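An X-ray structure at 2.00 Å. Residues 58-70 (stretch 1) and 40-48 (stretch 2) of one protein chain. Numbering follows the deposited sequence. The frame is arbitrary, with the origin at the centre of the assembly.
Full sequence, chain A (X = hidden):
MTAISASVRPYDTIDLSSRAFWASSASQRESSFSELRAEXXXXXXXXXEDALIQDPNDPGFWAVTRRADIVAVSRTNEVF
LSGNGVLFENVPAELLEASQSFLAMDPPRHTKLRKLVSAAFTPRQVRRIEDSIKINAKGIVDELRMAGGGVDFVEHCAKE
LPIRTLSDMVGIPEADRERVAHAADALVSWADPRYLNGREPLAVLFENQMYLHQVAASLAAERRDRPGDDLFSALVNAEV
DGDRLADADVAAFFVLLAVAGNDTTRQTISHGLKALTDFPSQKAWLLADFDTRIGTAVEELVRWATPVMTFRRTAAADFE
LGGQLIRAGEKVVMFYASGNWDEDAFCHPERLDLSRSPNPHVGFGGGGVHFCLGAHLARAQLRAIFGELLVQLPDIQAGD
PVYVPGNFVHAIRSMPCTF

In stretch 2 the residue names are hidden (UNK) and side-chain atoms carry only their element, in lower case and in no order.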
# COMPACT_ATOMS: atom_id res chain seq x y z
N ASP A 58 21.04 7.59 12.39
CA ASP A 58 20.52 6.30 11.97
C ASP A 58 21.65 5.30 11.78
O ASP A 58 22.40 5.42 10.80
CB ASP A 58 19.72 6.45 10.68
CG ASP A 58 18.86 5.24 10.38
OD1 ASP A 58 18.92 4.26 11.15
OD2 ASP A 58 18.13 5.26 9.37
N PRO A 59 21.83 4.32 12.68
CA PRO A 59 22.91 3.34 12.48
C PRO A 59 22.53 2.21 11.56
O PRO A 59 23.43 1.52 11.05
CB PRO A 59 23.17 2.83 13.91
CG PRO A 59 21.85 2.95 14.58
CD PRO A 59 21.13 4.14 13.96
N GLY A 60 21.26 1.99 11.32
CA GLY A 60 20.83 0.93 10.45
C GLY A 60 19.43 0.47 10.82
O GLY A 60 18.64 1.24 11.37
N PHE A 61 19.16 -0.80 10.52
CA PHE A 61 17.85 -1.38 10.78
C PHE A 61 17.98 -2.90 10.83
O PHE A 61 18.94 -3.47 10.32
CB PHE A 61 16.83 -0.97 9.72
CG PHE A 61 17.11 -1.53 8.35
CD1 PHE A 61 17.93 -0.85 7.47
CD2 PHE A 61 16.55 -2.73 7.95
CE1 PHE A 61 18.19 -1.37 6.21
CE2 PHE A 61 16.81 -3.25 6.69
CZ PHE A 61 17.63 -2.57 5.82
N TRP A 62 16.99 -3.53 11.45
CA TRP A 62 16.87 -4.98 11.48
C TRP A 62 15.94 -5.43 10.35
O TRP A 62 14.82 -4.93 10.23
CB TRP A 62 16.32 -5.46 12.82
CG TRP A 62 17.31 -5.39 13.95
CD1 TRP A 62 17.36 -4.45 14.93
CD2 TRP A 62 18.38 -6.30 14.21
NE1 TRP A 62 18.39 -4.71 15.79
CE2 TRP A 62 19.04 -5.85 15.37
CE3 TRP A 62 18.85 -7.46 13.58
CZ2 TRP A 62 20.14 -6.51 15.91
CZ3 TRP A 62 19.94 -8.11 14.12
CH2 TRP A 62 20.57 -7.64 15.27
N ALA A 63 16.41 -6.37 9.53
CA ALA A 63 15.62 -6.89 8.42
C ALA A 63 14.82 -8.10 8.89
O ALA A 63 15.40 -9.08 9.36
CB ALA A 63 16.52 -7.26 7.25
N VAL A 64 13.50 -8.01 8.78
CA VAL A 64 12.59 -9.08 9.17
C VAL A 64 12.00 -9.68 7.90
O VAL A 64 11.19 -9.04 7.22
CB VAL A 64 11.49 -8.58 10.11
CG1 VAL A 64 10.55 -9.71 10.47
CG2 VAL A 64 12.10 -7.96 11.36
N THR A 65 12.39 -10.92 7.59
CA THR A 65 12.08 -11.53 6.31
C THR A 65 11.07 -12.67 6.38
O THR A 65 10.42 -12.96 5.37
CB THR A 65 13.36 -12.06 5.65
OG1 THR A 65 14.02 -12.95 6.55
CG2 THR A 65 14.30 -10.91 5.31
N ARG A 66 10.92 -13.32 7.53
CA ARG A 66 10.00 -14.44 7.66
C ARG A 66 8.60 -13.95 8.02
O ARG A 66 8.43 -12.96 8.73
CB ARG A 66 10.50 -15.43 8.72
CG ARG A 66 11.63 -16.32 8.25
CD ARG A 66 12.01 -17.36 9.29
NE ARG A 66 13.12 -18.19 8.85
CZ ARG A 66 13.78 -19.03 9.64
NH1 ARG A 66 13.44 -19.15 10.92
NH2 ARG A 66 14.78 -19.76 9.15
N ARG A 67 7.60 -14.67 7.50
CA ARG A 67 6.21 -14.25 7.71
C ARG A 67 5.84 -14.27 9.19
O ARG A 67 5.21 -13.33 9.69
CB ARG A 67 5.27 -15.14 6.91
CG ARG A 67 3.81 -14.74 7.02
CD ARG A 67 2.92 -15.94 7.30
NE ARG A 67 1.64 -15.54 7.88
CZ ARG A 67 1.26 -15.79 9.13
NH1 ARG A 67 2.08 -16.44 9.95
NH2 ARG A 67 0.08 -15.38 9.56
N ALA A 68 6.22 -15.33 9.91
CA ALA A 68 5.88 -15.43 11.32
C ALA A 68 6.49 -14.28 12.12
O ALA A 68 5.85 -13.73 13.02
CB ALA A 68 6.34 -16.77 11.89
N ASP A 69 7.73 -13.90 11.80
CA ASP A 69 8.36 -12.79 12.51
C ASP A 69 7.73 -11.45 12.15
O ASP A 69 7.64 -10.56 12.99
CB ASP A 69 9.86 -12.77 12.22
CG ASP A 69 10.59 -13.94 12.85
OD1 ASP A 69 10.16 -14.41 13.92
OD2 ASP A 69 11.61 -14.39 12.27
N ILE A 70 7.27 -11.31 10.90
CA ILE A 70 6.57 -10.10 10.49
C ILE A 70 5.27 -9.96 11.28
O ILE A 70 4.90 -8.86 11.72
CB ILE A 70 6.32 -10.11 8.97
CG1 ILE A 70 7.63 -9.83 8.23
CG2 ILE A 70 5.24 -9.11 8.58
CD1 ILE A 70 7.52 -9.95 6.73
N UNK A 40 19.76 -16.22 8.03
CA UNK A 40 19.75 -15.13 9.00
C UNK A 40 18.44 -14.36 8.86
O UNK A 40 18.40 -13.27 8.29
c UNK A 40 22.29 -14.96 8.75
n UNK A 40 23.83 -15.38 5.92
n UNK A 40 23.29 -13.44 7.05
n UNK A 40 23.33 -13.46 4.75
c UNK A 40 20.96 -14.21 8.82
c UNK A 40 23.44 -14.04 8.38
c UNK A 40 23.49 -14.10 5.91
N UNK A 41 17.34 -14.91 9.39
CA UNK A 41 16.02 -14.29 9.16
C UNK A 41 15.88 -12.91 9.76
O UNK A 41 15.04 -12.13 9.29
c UNK A 41 15.05 -15.28 9.81
c UNK A 41 17.24 -16.14 10.19
c UNK A 41 15.88 -16.04 10.80
N UNK A 42 16.66 -12.57 10.78
CA UNK A 42 16.67 -11.24 11.38
C UNK A 42 18.11 -10.75 11.32
O UNK A 42 18.96 -11.20 12.10
c UNK A 42 14.70 -11.75 12.85
c UNK A 42 16.14 -11.25 12.82
c UNK A 42 16.23 -9.86 13.43
N UNK A 43 18.39 -9.83 10.40
CA UNK A 43 19.74 -9.39 10.12
C UNK A 43 19.83 -7.87 10.22
O UNK A 43 18.84 -7.15 10.05
o UNK A 43 19.28 -9.46 7.73
c UNK A 43 20.21 -9.85 8.73
N UNK A 44 21.04 -7.39 10.49
CA UNK A 44 21.33 -5.97 10.68
C UNK A 44 21.95 -5.40 9.41
O UNK A 44 22.89 -5.98 8.86
c UNK A 44 21.73 -3.38 12.81
c UNK A 44 22.60 -4.35 12.21
c UNK A 44 20.62 -1.08 13.90
n UNK A 44 23.73 -2.43 12.45
c UNK A 44 22.47 -2.19 12.94
c UNK A 44 21.92 -1.03 13.49
c UNK A 44 19.86 -2.25 13.78
c UNK A 44 20.40 -3.40 13.23
c UNK A 44 23.80 -3.73 12.01
c UNK A 44 22.27 -5.78 11.87
N UNK A 45 21.43 -4.26 8.96
CA UNK A 45 21.83 -3.66 7.70
C UNK A 45 22.01 -2.16 7.89
O UNK A 45 21.42 -1.57 8.81
c UNK A 45 20.78 -7.24 5.16
c UNK A 45 20.58 -5.36 6.30
n UNK A 45 21.11 -5.96 5.17
c UNK A 45 20.78 -3.92 6.61
n UNK A 45 20.05 -7.49 6.23
c UNK A 45 19.91 -6.34 6.96
N UNK A 46 22.82 -1.52 7.06
CA UNK A 46 22.95 -0.06 7.10
C UNK A 46 21.71 0.61 6.53
O UNK A 46 20.92 -0.04 5.83
c UNK A 46 24.18 0.21 6.22
c UNK A 46 24.23 -0.94 5.29
c UNK A 46 23.75 -2.13 6.08
N UNK A 47 21.50 1.90 6.81
CA UNK A 47 20.29 2.58 6.32
C UNK A 47 20.24 2.63 4.80
O UNK A 47 21.22 2.39 4.10
c UNK A 47 21.36 3.84 8.07
c UNK A 47 22.33 2.78 7.65
c UNK A 47 20.41 3.98 6.92
N UNK A 48 19.05 2.95 4.29
CA UNK A 48 18.84 3.05 2.85
C UNK A 48 19.79 4.09 2.27
O UNK A 48 19.86 5.23 2.74
c UNK A 48 17.38 3.40 2.55
c UNK A 48 16.46 2.26 2.95
c UNK A 48 17.20 3.73 1.07
O HOH W 1 17.05 -10.92 7.52
O HOH W 2 12.28 -12.84 10.02

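Position 40 carries a chain of three carbons, a nitrogen, and a carbon bearing two more nitrogens. That guanidinium defines Arg40; its CB points away from stretch 1, and the side chain makes no contact with it.

At position 41, three carbons close a ring onto the backbone nitrogen, so it is Pro41. Its CB lies 3.6 Å from Arg66 NE, over one face of the guanidinium. Its carbonyl O accepts a hydrogen bond from Thr65 OG1 (3.0 Å) and a weak one from Thr65 N (3.4 Å).

Position 42 has one carbon carrying two carbons. A fork of carbon at CB, without a longer arm, fits valine in shape, although three atoms alone cannot exclude threonine by outline; the element labels do. Val42 CG1 packs 3.6 Å from Trp62 CE3.

Position 43 has one carbon and one oxygen, hence Ser43. Its backbone pairs with Ala63 in both directions: Ala63 N to Ser43 O is 2.6 Å at 173°, and Ser43 N to Ala63 O is 3.3 Å at 154°. Water 1 links Ser43 OG (2.7 Å) with Ala63 O (3.1 Å).

Position 44 holds one carbon followed by fused five- and six-membered rings of eight carbons and one nitrogen, the indole of Trp44. One face covers Gly60 C, which is 3.6 Å from Trp44 CH2. Its edge meets the face of Trp62, with ring centroids 4.6 Å apart and planes at 61°.

Position 45 has one carbon, then a five-membered ring of three carbons and two nitrogens: the imidazole of His45. Its CB sits over the Phe61 ring, 3.5 Å from Phe61 CZ. Its NE2 shares a hydrogen bond of 2.6 Å with Ser43 OG.

Position 46 again has three carbons closed onto N. The CA-to-CB bond of Pro46 points away from stretch 1, but its backbone O lies 3.1 Å from Phe61 CE1, near the ring plane.

The same closure at position 47 gives Pro47, whose CG lies 3.3 Å from Asp58 O.

Position 48 has one carbon bearing two carbons, Val48; its CG2 comes no nearer to stretch 1 than 5.2 Å, to Phe61 CE1.

The contact is an antiparallel strand pair. His45 N to Phe61 O and Phe61 N to His45 O, both 2.9 Å, join the Ala63–Ser43 pair in fixing the register. One sheet face gathers Trp62, Val64, Val42 and Trp44; the other gathers Phe61, Ala63, Ser43 and His45. Gly60 CA comes within 3.0 Å of His45 O, where a CB would clash. Together the stretches bury 903 Å².

Stretch 2 40-48: RPVSWHPPV
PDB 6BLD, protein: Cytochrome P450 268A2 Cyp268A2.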